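Local coordinates for thiamin pyrophosphokinase family protein (Enterococcus faecalis, PDB 3MEL) that probably transfers pyrophosphate from ATP to thiamine, as a thiamin pyrophosphokinase, and binds thiamine diphosphate and magnesium, at residues D152-Y158 against A207-D213; G10-P16 against I99-G103. The contacts are given in a common frame with arbitrary orientation. Numbering follows the deposited sequence.

Interaction 1 (D152-Y158 against A207-D213); sequences DKEYLAY and AVIQSKD
Two extended strands, 155-158 and 207-211, run antiparallel at 163° with their axes 4.7 Å apart. Tyr155 and Ala157 form hydrogen-bonded pairs with Ser211 and Ile209; Leu156 and Tyr158 form non-hydrogen-bonded pairs with Gln210 and Val208. Ser211 N reaches Tyr155 O at 3.3 Å, and Ile209 N reaches Ala157 O at 3.0 Å. The ladder ends in a classic beta bulge: Glu154 N (3.0 Å) and Tyr155 N (2.9 Å) share Ser211 O. Beyond it, Glu154 OE2 accepts from Asp213 N at 3.0 Å, and Lys212, extended past its p chi1, forms a salt bridge from NZ to Asp152 OD2 at 2.5 Å; Lys153 NZ adds a second to Asp152 OD1 at 2.7 Å, completing a network. On one face Leu156 (t) drops CD1 to 3.8 Å from Val208 CG1, and Tyr158 CE1 fits against Val208 CG2 at 3.9 Å, so the valine fills the hollow between them. On the other, Ala157 CB lies against Ile209 CB at 4.2 Å, and the isoleucine's outer carbons lead away. The pair lies inside the mixed sheet, between strands 135-140 and 185-190; Phe199 of strand 196-200 packs against Val208 and Tyr158, and the second subunit's Arg105 makes a cation-pi contact with Tyr155.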
loop_
_atom_site.group_PDB
_atom_site.type_symbol
_atom_site.label_atom_id
_atom_site.label_comp_id
_atom_site.label_asym_id
_atom_site.label_seq_id
_atom_site.Cartn_x
_atom_site.Cartn_y
_atom_site.Cartn_z
ATOM N N ASP A 152 -0.551 -16.680 -13.677
ATOM C CA ASP A 152 -0.392 -17.107 -12.279
ATOM C C ASP A 152 -1.271 -16.353 -11.253
ATOM O O ASP A 152 -1.166 -16.589 -10.053
ATOM C CB ASP A 152 1.075 -16.995 -11.856
ATOM C CG ASP A 152 1.429 -15.598 -11.350
ATOM O OD1 ASP A 152 1.262 -14.612 -12.117
ATOM O OD2 ASP A 152 1.870 -15.481 -10.180
ATOM N N LYS A 153 -2.137 -15.460 -11.718
ATOM C CA LYS A 153 -2.891 -14.597 -10.818
ATOM C C LYS A 153 -4.369 -14.999 -10.720
ATOM O O LYS A 153 -4.932 -15.494 -11.676
ATOM C CB LYS A 153 -2.766 -13.141 -11.273
ATOM C CG LYS A 153 -1.349 -12.616 -11.351
ATOM C CD LYS A 153 -0.707 -12.500 -9.975
ATOM C CE LYS A 153 0.569 -11.643 -10.004
ATOM N NZ LYS A 153 1.702 -12.267 -10.754
ATOM N N GLU A 154 -4.992 -14.768 -9.566
ATOM C CA GLU A 154 -6.397 -15.119 -9.348
ATOM C C GLU A 154 -7.356 -13.923 -9.343
ATOM O O GLU A 154 -8.525 -14.063 -9.708
ATOM C CB GLU A 154 -6.557 -15.892 -8.033
ATOM C CG GLU A 154 -5.621 -17.090 -7.902
ATOM C CD GLU A 154 -5.345 -17.484 -6.449
ATOM O OE1 GLU A 154 -5.213 -18.707 -6.187
ATOM O OE2 GLU A 154 -5.250 -16.572 -5.579
ATOM N N TYR A 155 -6.868 -12.757 -8.927
ATOM C CA TYR A 155 -7.743 -11.622 -8.677
ATOM C C TYR A 155 -7.471 -10.433 -9.588
ATOM O O TYR A 155 -6.378 -10.290 -10.121
ATOM C CB TYR A 155 -7.667 -11.225 -7.203
ATOM C CG TYR A 155 -8.031 -12.369 -6.273
ATOM C CD1 TYR A 155 -9.348 -12.829 -6.187
ATOM C CD2 TYR A 155 -7.067 -12.993 -5.488
ATOM C CE1 TYR A 155 -9.689 -13.868 -5.355
ATOM C CE2 TYR A 155 -7.403 -14.038 -4.643
ATOM C CZ TYR A 155 -8.720 -14.469 -4.580
ATOM O OH TYR A 155 -9.071 -15.515 -3.751
ATOM N N LEU A 156 -8.487 -9.602 -9.777
ATOM C CA LEU A 156 -8.372 -8.385 -10.563
ATOM C C LEU A 156 -8.907 -7.211 -9.733
ATOM O O LEU A 156 -9.853 -7.357 -8.970
ATOM C CB LEU A 156 -9.160 -8.533 -11.870
ATOM C CG LEU A 156 -9.291 -7.343 -12.831
ATOM C CD1 LEU A 156 -7.930 -6.819 -13.332
ATOM C CD2 LEU A 156 -10.210 -7.691 -13.992
ATOM N N ALA A 157 -8.303 -6.045 -9.861
ATOM C CA ALA A 157 -8.722 -4.926 -9.040
ATOM C C ALA A 157 -8.610 -3.627 -9.805
ATOM O O ALA A 157 -7.654 -3.398 -10.555
ATOM C CB ALA A 157 -7.904 -4.865 -7.792
ATOM N N TYR A 158 -9.618 -2.785 -9.641
ATOM C CA TYR A 158 -9.530 -1.429 -10.138
ATOM C C TYR A 158 -9.428 -0.485 -8.953
ATOM O O TYR A 158 -10.400 -0.230 -8.233
ATOM C CB TYR A 158 -10.708 -1.096 -11.043
ATOM C CG TYR A 158 -10.720 -1.945 -12.291
ATOM C CD1 TYR A 158 -10.104 -1.513 -13.456
ATOM C CD2 TYR A 158 -11.337 -3.190 -12.297
ATOM C CE1 TYR A 158 -10.103 -2.308 -14.598
ATOM C CE2 TYR A 158 -11.353 -3.970 -13.409
ATOM C CZ TYR A 158 -10.735 -3.532 -14.562
ATOM O OH TYR A 158 -10.760 -4.338 -15.671
ATOM N N ALA A 207 -5.102 2.271 -11.036
ATOM C CA ALA A 207 -4.036 1.312 -10.951
ATOM C C ALA A 207 -4.700 -0.031 -11.079
ATOM O O ALA A 207 -5.382 -0.480 -10.160
ATOM C CB ALA A 207 -3.320 1.427 -9.599
ATOM N N VAL A 208 -4.540 -0.673 -12.222
ATOM C CA VAL A 208 -5.083 -2.004 -12.345
ATOM C C VAL A 208 -4.143 -2.929 -11.594
ATOM O O VAL A 208 -2.926 -2.889 -11.813
ATOM C CB VAL A 208 -5.221 -2.401 -13.814
ATOM C CG1 VAL A 208 -5.547 -3.876 -13.940
ATOM C CG2 VAL A 208 -6.284 -1.542 -14.476
ATOM N N ILE A 209 -4.687 -3.736 -10.687
ATOM C CA ILE A 209 -3.861 -4.657 -9.904
ATOM C C ILE A 209 -4.316 -6.103 -10.023
ATOM O O ILE A 209 -5.485 -6.397 -9.819
ATOM C CB ILE A 209 -3.822 -4.273 -8.400
ATOM C CG1 ILE A 209 -3.109 -2.933 -8.190
ATOM C CG2 ILE A 209 -3.140 -5.361 -7.583
ATOM C CD1 ILE A 209 -3.084 -2.487 -6.751
ATOM N N GLN A 210 -3.389 -7.000 -10.358
ATOM C CA GLN A 210 -3.668 -8.433 -10.374
ATOM C C GLN A 210 -2.875 -9.121 -9.279
ATOM O O GLN A 210 -1.693 -8.872 -9.126
ATOM C CB GLN A 210 -3.328 -9.041 -11.732
ATOM C CG GLN A 210 -4.179 -8.518 -12.887
ATOM C CD GLN A 210 -3.964 -9.301 -14.179
ATOM O OE1 GLN A 210 -3.769 -8.713 -15.243
ATOM N NE2 GLN A 210 -4.006 -10.631 -14.084
ATOM N N SER A 211 -3.521 -10.007 -8.531
ATOM C CA SER A 211 -2.944 -10.514 -7.295
ATOM C C SER A 211 -3.336 -11.966 -7.088
ATOM O O SER A 211 -4.135 -12.499 -7.851
ATOM C CB SER A 211 -3.424 -9.664 -6.116
ATOM O OG SER A 211 -4.838 -9.431 -6.154
ATOM N N LYS A 212 -2.766 -12.605 -6.068
ATOM C CA LYS A 212 -3.125 -13.982 -5.700
ATOM C C LYS A 212 -2.791 -14.258 -4.237
ATOM O O LYS A 212 -2.084 -13.475 -3.611
ATOM C CB LYS A 212 -2.390 -14.998 -6.571
ATOM C CG LYS A 212 -0.907 -15.146 -6.232
ATOM C CD LYS A 212 -0.214 -16.100 -7.188
ATOM C CE LYS A 212 1.299 -16.042 -7.053
ATOM N NZ LYS A 212 1.989 -16.869 -8.094
ATOM N N ASP A 213 -3.265 -15.382 -3.699
ATOM C CA ASP A 213 -3.058 -15.636 -2.275
ATOM C C ASP A 213 -1.704 -16.266 -1.906
ATOM O O ASP A 213 -0.931 -16.670 -2.770
ATOM C CB ASP A 213 -4.235 -16.402 -1.659
ATOM C CG ASP A 213 -5.423 -15.494 -1.343
ATOM O OD1 ASP A 213 -5.206 -14.329 -0.919
ATOM O OD2 ASP A 213 -6.574 -15.955 -1.525
#

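Interaction 2 (G10-P16 against I99-G103); sequences GNPSDWP and IGATG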
loop_
_atom_site.group_PDB
_atom_site.type_symbol
_atom_site.label_atom_id
_atom_site.label_comp_id
_atom_site.label_asym_id
_atom_site.label_seq_id
_atom_site.Cartn_x
_atom_site.Cartn_y
_atom_site.Cartn_z
ATOM N N GLY A 10 14.377 -5.145 -1.522
ATOM C CA GLY A 10 13.462 -6.073 -0.896
ATOM C C GLY A 10 14.075 -7.448 -0.824
ATOM O O GLY A 10 15.054 -7.725 -1.506
ATOM N N ASN A 11 13.515 -8.304 0.017
ATOM C CA ASN A 11 13.903 -9.701 -0.002
ATOM C C ASN A 11 13.452 -10.310 -1.327
ATOM O O ASN A 11 12.281 -10.171 -1.714
ATOM C CB ASN A 11 13.301 -10.460 1.186
ATOM C CG ASN A 11 13.591 -11.959 1.130
ATOM O OD1 ASN A 11 14.341 -12.427 0.272
ATOM N ND2 ASN A 11 13.002 -12.713 2.052
ATOM N N PRO A 12 14.395 -10.948 -2.048
ATOM C CA PRO A 12 14.157 -11.619 -3.336
ATOM C C PRO A 12 13.117 -12.733 -3.227
ATOM O O PRO A 12 12.557 -13.152 -4.241
ATOM C CB PRO A 12 15.527 -12.214 -3.674
ATOM C CG PRO A 12 16.491 -11.366 -2.948
ATOM C CD PRO A 12 15.820 -10.969 -1.677
ATOM N N SER A 13 12.868 -13.203 -2.009
ATOM C CA SER A 13 11.856 -14.227 -1.766
ATOM C C SER A 13 10.486 -13.761 -2.238
ATOM O O SER A 13 9.625 -14.577 -2.555
ATOM C CB SER A 13 11.784 -14.570 -0.278
ATOM O OG SER A 13 12.974 -15.203 0.155
ATOM N N ASP A 14 10.292 -12.448 -2.284
ATOM C CA ASP A 14 8.997 -11.879 -2.626
ATOM C C ASP A 14 8.996 -11.339 -4.026
ATOM O O ASP A 14 8.087 -10.587 -4.398
ATOM C CB ASP A 14 8.616 -10.761 -1.664
ATOM C CG ASP A 14 8.624 -11.209 -0.232
ATOM O OD1 ASP A 14 8.378 -12.410 0.018
ATOM O OD2 ASP A 14 8.880 -10.358 0.641
ATOM N N TRP A 15 10.022 -11.716 -4.787
ATOM C CA TRP A 15 10.113 -11.356 -6.187
ATOM C C TRP A 15 9.028 -12.062 -6.998
ATOM O O TRP A 15 8.551 -13.134 -6.623
ATOM C CB TRP A 15 11.475 -11.762 -6.744
ATOM C CG TRP A 15 12.609 -10.778 -6.530
ATOM C CD1 TRP A 15 12.556 -9.548 -5.918
ATOM C CD2 TRP A 15 13.968 -10.954 -6.946
ATOM N NE1 TRP A 15 13.799 -8.961 -5.921
ATOM C CE2 TRP A 15 14.682 -9.802 -6.551
ATOM C CE3 TRP A 15 14.652 -11.979 -7.609
ATOM C CZ2 TRP A 15 16.045 -9.652 -6.804
ATOM C CZ3 TRP A 15 15.996 -11.831 -7.854
ATOM C CH2 TRP A 15 16.682 -10.677 -7.453
ATOM N N PRO A 16 8.637 -11.462 -8.125
ATOM C CA PRO A 16 7.809 -12.223 -9.041
ATOM C C PRO A 16 8.732 -13.248 -9.689
ATOM O O PRO A 16 9.959 -13.149 -9.581
ATOM C CB PRO A 16 7.405 -11.194 -10.097
ATOM C CG PRO A 16 8.021 -9.904 -9.696
ATOM C CD PRO A 16 9.084 -10.196 -8.716
ATOM N N ILE A 99 10.815 -4.440 -9.306
ATOM C CA ILE A 99 10.632 -5.453 -8.286
ATOM C C ILE A 99 11.494 -5.165 -7.048
ATOM O O ILE A 99 12.431 -4.366 -7.100
ATOM C CB ILE A 99 10.926 -6.859 -8.822
ATOM C CG1 ILE A 99 12.429 -7.049 -9.037
ATOM C CG2 ILE A 99 10.129 -7.108 -10.100
ATOM C CD1 ILE A 99 12.856 -8.479 -9.235
ATOM N N GLY A 100 11.144 -5.802 -5.931
ATOM C CA GLY A 100 11.917 -5.720 -4.713
ATOM C C GLY A 100 11.568 -4.493 -3.932
ATOM O O GLY A 100 12.258 -4.162 -2.975
ATOM N N ALA A 101 10.520 -3.789 -4.352
ATOM C CA ALA A 101 10.034 -2.634 -3.596
ATOM C C ALA A 101 9.074 -3.138 -2.526
ATOM O O ALA A 101 7.920 -2.695 -2.454
ATOM C CB ALA A 101 9.352 -1.633 -4.508
ATOM N N THR A 102 9.583 -4.059 -1.699
ATOM C CA THR A 102 8.786 -4.876 -0.776
ATOM C C THR A 102 9.228 -4.723 0.693
ATOM O O THR A 102 8.728 -5.415 1.585
ATOM C CB THR A 102 8.789 -6.404 -1.195
ATOM O OG1 THR A 102 10.115 -6.955 -1.136
ATOM C CG2 THR A 102 8.225 -6.587 -2.597
ATOM N N GLY A 103 10.156 -3.804 0.937
ATOM C CA GLY A 103 10.684 -3.602 2.277
ATOM C C GLY A 103 9.691 -3.547 3.439
ATOM O O GLY A 103 10.092 -3.775 4.594
#
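Trp15 lays its indole over the end of Ile99: CD1 of the isoleucine sits 3.3 Å from the centroid of the five-membered ring of Trp15 and 2° off its normal, a CH-pi contact square on the face. The ring edge turns to the next residue, with Trp15 NE1 3.9 Å from Gly100 CA. Ile99 also meets Pro16, CG2 to the proline CG at 3.5 Å, so one side chain serves two neighbours. At the other end the backbones close up. Gly10 N gives a weak hydrogen bond to Gly100 O at 2.8 Å, and Gly10 CA lies 3.5 Å from Thr102 OG1; a side chain on Gly10 would clash with Gly100 O and Thr102 OG1. Gly100 has a positive phi of 83°, which lets the chain turn at the strand end into the inverse gamma turn centred on Ala101. The first loop is shaped by an Asx turn, Ser13 N donating to Asn11 OD1 at 2.8 Å. Here the loops after the adjacent parallel strands 3-7 and 95-99 meet at the strands' C-terminal ends, a common place for an active site in alpha/beta folds, and the side-chain position of Gly103 lies about 8 Å from the bound thiamine diphosphate.

The centres of interactions 1 and 2 lie about 17 Å apart, and their nearest atoms about 6 Å apart without touching. One mixed sheet joins them: strand 95-99, which leads into 99-103, is followed across the sheet by 128-131, 135-140 and then 206-211, the strand of interaction 1. Interaction 2 is the one near the ligand, the side-chain position of Gly103 being about 7 Å from the side chain of His108, which binds thiamine diphosphate, and about 12 Å from a bound magnesium ion. Interaction 1 lies away from the thiamine diphosphate site, although the side chain of Tyr158 is about 11 Å from a bound magnesium ion. Both contacts touch the second subunit.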